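Local coordinates for protein UspA1 (Moraxella catarrhalis, PDB 3NTN) that serves as a trimeric autotransporter adhesin of the outer membrane, binding fibronectin and the receptor CEACAM1, probably to attach the bacterium to host tissue, at residues 44-49 with 58-63; 6-11 with 21-26. One frame throughout, in Å; residues are numbered along the deposited sequence.

Interaction 1 (44-49 with 58-63)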
# COMPACT_ATOMS: atom_id res chain seq x y z
N GLY B 44 -7.12 28.37 4.13
CA GLY B 44 -5.69 28.40 4.28
C GLY B 44 -5.17 29.60 3.52
O GLY B 44 -5.85 30.62 3.44
N ARG B 45 -3.99 29.46 2.93
CA ARG B 45 -3.18 30.61 2.55
C ARG B 45 -2.36 30.26 1.33
O ARG B 45 -1.76 29.20 1.28
CB ARG B 45 -2.23 30.98 3.70
CG ARG B 45 -1.24 32.16 3.36
CD ARG B 45 -0.58 32.82 4.61
NE ARG B 45 0.23 31.89 5.40
CZ ARG B 45 1.53 31.65 5.21
NH1 ARG B 45 2.17 32.26 4.22
NH2 ARG B 45 2.20 30.79 5.99
N LYS B 46 -2.33 31.17 0.36
CA LYS B 46 -1.45 31.05 -0.82
C LYS B 46 -1.78 29.82 -1.72
O LYS B 46 -0.92 29.30 -2.40
CB LYS B 46 -0.02 30.99 -0.35
CG LYS B 46 0.92 31.89 -1.02
CD LYS B 46 2.13 32.07 -0.07
CE LYS B 46 3.37 31.23 -0.42
NZ LYS B 46 4.11 30.78 0.84
N ASN B 47 -3.03 29.36 -1.70
CA ASN B 47 -3.48 28.25 -2.55
C ASN B 47 -3.89 28.70 -3.96
O ASN B 47 -4.43 29.80 -4.15
CB ASN B 47 -4.64 27.48 -1.93
CG ASN B 47 -4.28 26.84 -0.60
OD1 ASN B 47 -3.43 25.97 -0.54
ND2 ASN B 47 -4.93 27.27 0.48
N GLN B 48 -3.62 27.84 -4.93
CA GLN B 48 -4.16 27.96 -6.28
C GLN B 48 -4.98 26.73 -6.63
O GLN B 48 -4.75 25.64 -6.08
CB GLN B 48 -3.07 28.16 -7.31
CG GLN B 48 -2.24 29.40 -7.06
CD GLN B 48 -1.06 29.45 -7.99
OE1 GLN B 48 -1.02 28.75 -9.02
NE2 GLN B 48 -0.08 30.29 -7.64
N ALA B 49 -5.97 26.94 -7.49
CA ALA B 49 -6.69 25.86 -8.07
C ALA B 49 -7.09 26.25 -9.51
O ALA B 49 -8.18 26.73 -9.78
CB ALA B 49 -7.89 25.45 -7.20
N GLY B 58 -5.19 24.30 2.78
CA GLY B 58 -4.00 24.29 3.59
C GLY B 58 -3.11 25.44 3.16
O GLY B 58 -3.60 26.53 2.84
N ILE B 59 -1.79 25.21 3.12
CA ILE B 59 -0.90 26.27 2.80
C ILE B 59 -0.11 25.95 1.52
O ILE B 59 0.55 24.89 1.41
CB ILE B 59 0.06 26.56 3.95
CG1 ILE B 59 -0.69 27.09 5.16
CG2 ILE B 59 1.17 27.55 3.51
CD1 ILE B 59 0.18 27.16 6.42
N ASP B 60 -0.20 26.87 0.56
CA ASP B 60 0.70 26.86 -0.61
C ASP B 60 0.53 25.65 -1.56
O ASP B 60 1.50 25.14 -2.12
CB ASP B 60 2.21 27.05 -0.17
CG ASP B 60 3.04 27.71 -1.26
OD1 ASP B 60 2.49 28.11 -2.31
OD2 ASP B 60 4.26 27.81 -1.11
N ASN B 61 -0.71 25.23 -1.78
CA ASN B 61 -1.02 24.10 -2.67
C ASN B 61 -1.36 24.61 -4.04
O ASN B 61 -1.82 25.75 -4.16
CB ASN B 61 -2.18 23.30 -2.12
CG ASN B 61 -1.87 22.74 -0.75
OD1 ASN B 61 -1.03 21.86 -0.63
ND2 ASN B 61 -2.49 23.30 0.31
N LYS B 62 -1.10 23.79 -5.06
CA LYS B 62 -1.52 24.09 -6.40
C LYS B 62 -2.31 22.91 -6.90
O LYS B 62 -1.76 21.84 -7.14
CB LYS B 62 -0.32 24.30 -7.32
CG LYS B 62 0.49 25.57 -7.02
CD LYS B 62 1.62 25.77 -8.09
CE LYS B 62 2.33 27.10 -7.93
NZ LYS B 62 2.68 27.30 -6.48
N ALA B 63 -3.61 23.11 -7.09
CA ALA B 63 -4.46 22.05 -7.54
C ALA B 63 -4.75 22.46 -8.97
O ALA B 63 -5.89 22.88 -9.28
CB ALA B 63 -5.68 22.04 -6.71
O HOH W 1 0.57 27.79 -4.44
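Two successive coils of the left-handed parallel beta-roll of a YadA-like head lie one on the other, G44 over G58 through A49 over A63, where each coil turns a corner. N47 links the two coils through its side chain. Its CB leans on N61 O, and CG stands anti to the carbonyl carbon (chi1 -62°), so the amide runs alongside that of N61, their planes only 4° apart. OD1 is gripped twice, by N61 N on a lone pair at 3.1 Å and by N61 ND2 at 3.0 Å. ND2 reaches G58 O at 2.8 Å from above the carbonyl plane, while R45 N takes the same oxygen within that plane. Asparagines side by side in one plane fasten coil to coil: N61 passes the pattern on through G72 and N75. Backbone bonds continue on both sides, from D60 N to R45 O and, nearly straight at 173°, from Q48 N to N61 O. R45 lies along I59 and turns its NE to D38 of the second subunit. K46 NZ and D60 OD2 form a long salt bridge at 3.6 Å. A water sits 2.9 Å from both K46 O and D60 OD1 and accepts from K62 NZ.

Interaction 2 (6-11 with 21-26)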
# COMPACT_ATOMS: atom_id res chain seq x y z
N ILE B 6 -17.63 36.26 -11.86
CA ILE B 6 -18.14 35.24 -12.80
C ILE B 6 -19.39 34.52 -12.31
O ILE B 6 -19.73 34.57 -11.13
CB ILE B 6 -17.06 34.16 -13.12
CG1 ILE B 6 -15.67 34.63 -12.67
CG2 ILE B 6 -17.12 33.74 -14.60
CD1 ILE B 6 -15.06 35.83 -13.45
N GLU B 7 -20.08 33.85 -13.23
CA GLU B 7 -21.24 33.05 -12.90
C GLU B 7 -20.94 32.17 -11.71
O GLU B 7 -19.94 31.42 -11.69
CB GLU B 7 -21.63 32.16 -14.07
CG GLU B 7 -23.13 31.95 -14.24
CD GLU B 7 -23.46 31.16 -15.50
OE1 GLU B 7 -24.25 31.67 -16.34
OE2 GLU B 7 -22.90 30.05 -15.64
N ASN B 8 -21.80 32.32 -10.70
CA ASN B 8 -21.85 31.46 -9.53
C ASN B 8 -20.54 31.34 -8.76
O ASN B 8 -20.30 30.31 -8.10
CB ASN B 8 -22.42 30.08 -9.89
CG ASN B 8 -23.82 30.16 -10.47
OD1 ASN B 8 -24.68 30.89 -9.95
ND2 ASN B 8 -24.07 29.42 -11.55
N SER B 9 -19.69 32.37 -8.84
CA SER B 9 -18.48 32.36 -8.04
C SER B 9 -18.66 32.94 -6.59
O SER B 9 -19.49 33.83 -6.35
CB SER B 9 -17.30 32.96 -8.79
OG SER B 9 -17.37 34.36 -8.88
N THR B 10 -17.91 32.38 -5.64
CA THR B 10 -18.07 32.69 -4.22
C THR B 10 -16.73 32.86 -3.51
O THR B 10 -15.88 31.97 -3.55
CB THR B 10 -18.93 31.61 -3.47
OG1 THR B 10 -20.22 31.50 -4.09
CG2 THR B 10 -19.11 31.92 -1.96
N VAL B 11 -16.56 34.04 -2.89
CA VAL B 11 -15.66 34.33 -1.75
C VAL B 11 -16.65 34.96 -0.75
O VAL B 11 -17.17 36.04 -1.01
CB VAL B 11 -14.63 35.41 -2.13
CG1 VAL B 11 -13.61 35.61 -0.99
CG2 VAL B 11 -13.96 35.12 -3.50
N GLY B 21 -12.91 31.54 -11.52
CA GLY B 21 -13.47 30.49 -12.39
C GLY B 21 -14.97 30.47 -12.26
O GLY B 21 -15.50 30.74 -11.17
N ARG B 22 -15.68 30.20 -13.37
CA ARG B 22 -17.11 29.89 -13.31
C ARG B 22 -17.41 28.81 -12.26
O ARG B 22 -16.72 27.79 -12.24
CB ARG B 22 -17.59 29.43 -14.68
CG ARG B 22 -19.09 29.53 -14.88
CD ARG B 22 -19.53 29.54 -16.38
NE ARG B 22 -18.84 28.56 -17.24
CZ ARG B 22 -19.07 27.25 -17.23
NH1 ARG B 22 -19.98 26.73 -16.39
NH2 ARG B 22 -18.38 26.45 -18.04
N ASN B 23 -18.45 29.01 -11.44
CA ASN B 23 -18.81 28.14 -10.29
C ASN B 23 -17.68 27.89 -9.27
O ASN B 23 -17.75 26.92 -8.48
CB ASN B 23 -19.29 26.74 -10.72
CG ASN B 23 -20.33 26.75 -11.82
OD1 ASN B 23 -21.33 27.48 -11.78
ND2 ASN B 23 -20.11 25.89 -12.82
N SER B 24 -16.61 28.69 -9.32
CA SER B 24 -15.51 28.48 -8.38
C SER B 24 -15.87 29.03 -6.97
O SER B 24 -16.71 29.92 -6.84
CB SER B 24 -14.22 29.10 -8.88
OG SER B 24 -14.39 30.52 -8.94
N THR B 25 -15.19 28.49 -5.96
CA THR B 25 -15.42 28.83 -4.57
C THR B 25 -14.08 28.99 -3.85
O THR B 25 -13.22 28.11 -3.90
CB THR B 25 -16.20 27.67 -3.89
OG1 THR B 25 -17.42 27.41 -4.61
CG2 THR B 25 -16.53 28.00 -2.43
N VAL B 26 -13.91 30.08 -3.13
CA VAL B 26 -12.88 30.18 -2.10
C VAL B 26 -13.61 30.50 -0.77
O VAL B 26 -14.16 31.58 -0.62
CB VAL B 26 -11.85 31.33 -2.40
CG1 VAL B 26 -10.85 31.44 -1.26
CG2 VAL B 26 -11.16 31.13 -3.72
O HOH W 2 -19.43 29.51 -5.93
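Backbone hydrogen bonds set the register between the first two coils of the beta-roll. N23 N gives a nearly straight bond to E7 O (2.8 Å, 170°); further along, T10 N donates to S24 O and V26 N to T10 O, the latter almost along the C=O axis. CA-H...O contacts fill in between, such as S9 CA to S24 O at 3.2 Å.

Each segment begins with a type II turn, I6 to S9 and G21 to S24, so the same bend is stacked on itself. In the second, the hydroxyl of S24 sits between its own backbone N and carbonyl carbon (chi1 65°) and donates to G21 O on a lone pair at 2.5 Å; S24 N shares that acceptor.

Among the side chains, N8 and N23 run alongside with amide planes 14° apart. N8 ND2 makes a weak bond to N23 OD1 at 3.4 Å, whereas N23 ND2 is held by D38. E7 and R22 also extend together, E7 CB against R22 CG at 3.7 Å, but their charged groups stop short of a salt bridge and stand almost perpendicular.

One water bridges the coils, donating to N8 O and S24 O and accepting from T10 OG1 and, at 3.2 Å, from T25 OG1. Both threonines lie on the face that packs against G13 and G29 of the third subunit.

Backbone amides and a water with four partners therefore carry this junction, with the N8-N23 amide bond a weak addition, apolar side-chain contact across it slight and the E7-R22 attraction probably modest.

How the interactions relate
Both contacts join neighbouring coils of one beta-roll, at different corners and different heights: interaction 2 lies in the N-terminal coils, interaction 1 further along the chain. Their centres are 16 Å apart and their nearest atoms about 7 Å, so they do not touch. Each places one asparagine beside another in the next coil, but N47 beside N61 engages the backbone as well, whereas N8 beside N23 makes a single weak amide bond. D38 occurs in both: it bonds N23 within its own chain, while D38 of the second subunit forms a salt bridge with R45, which also packs on N23 of that subunit. The nickel site, H216 and H220, lies at the C-terminal end, where helix 182-217 ends.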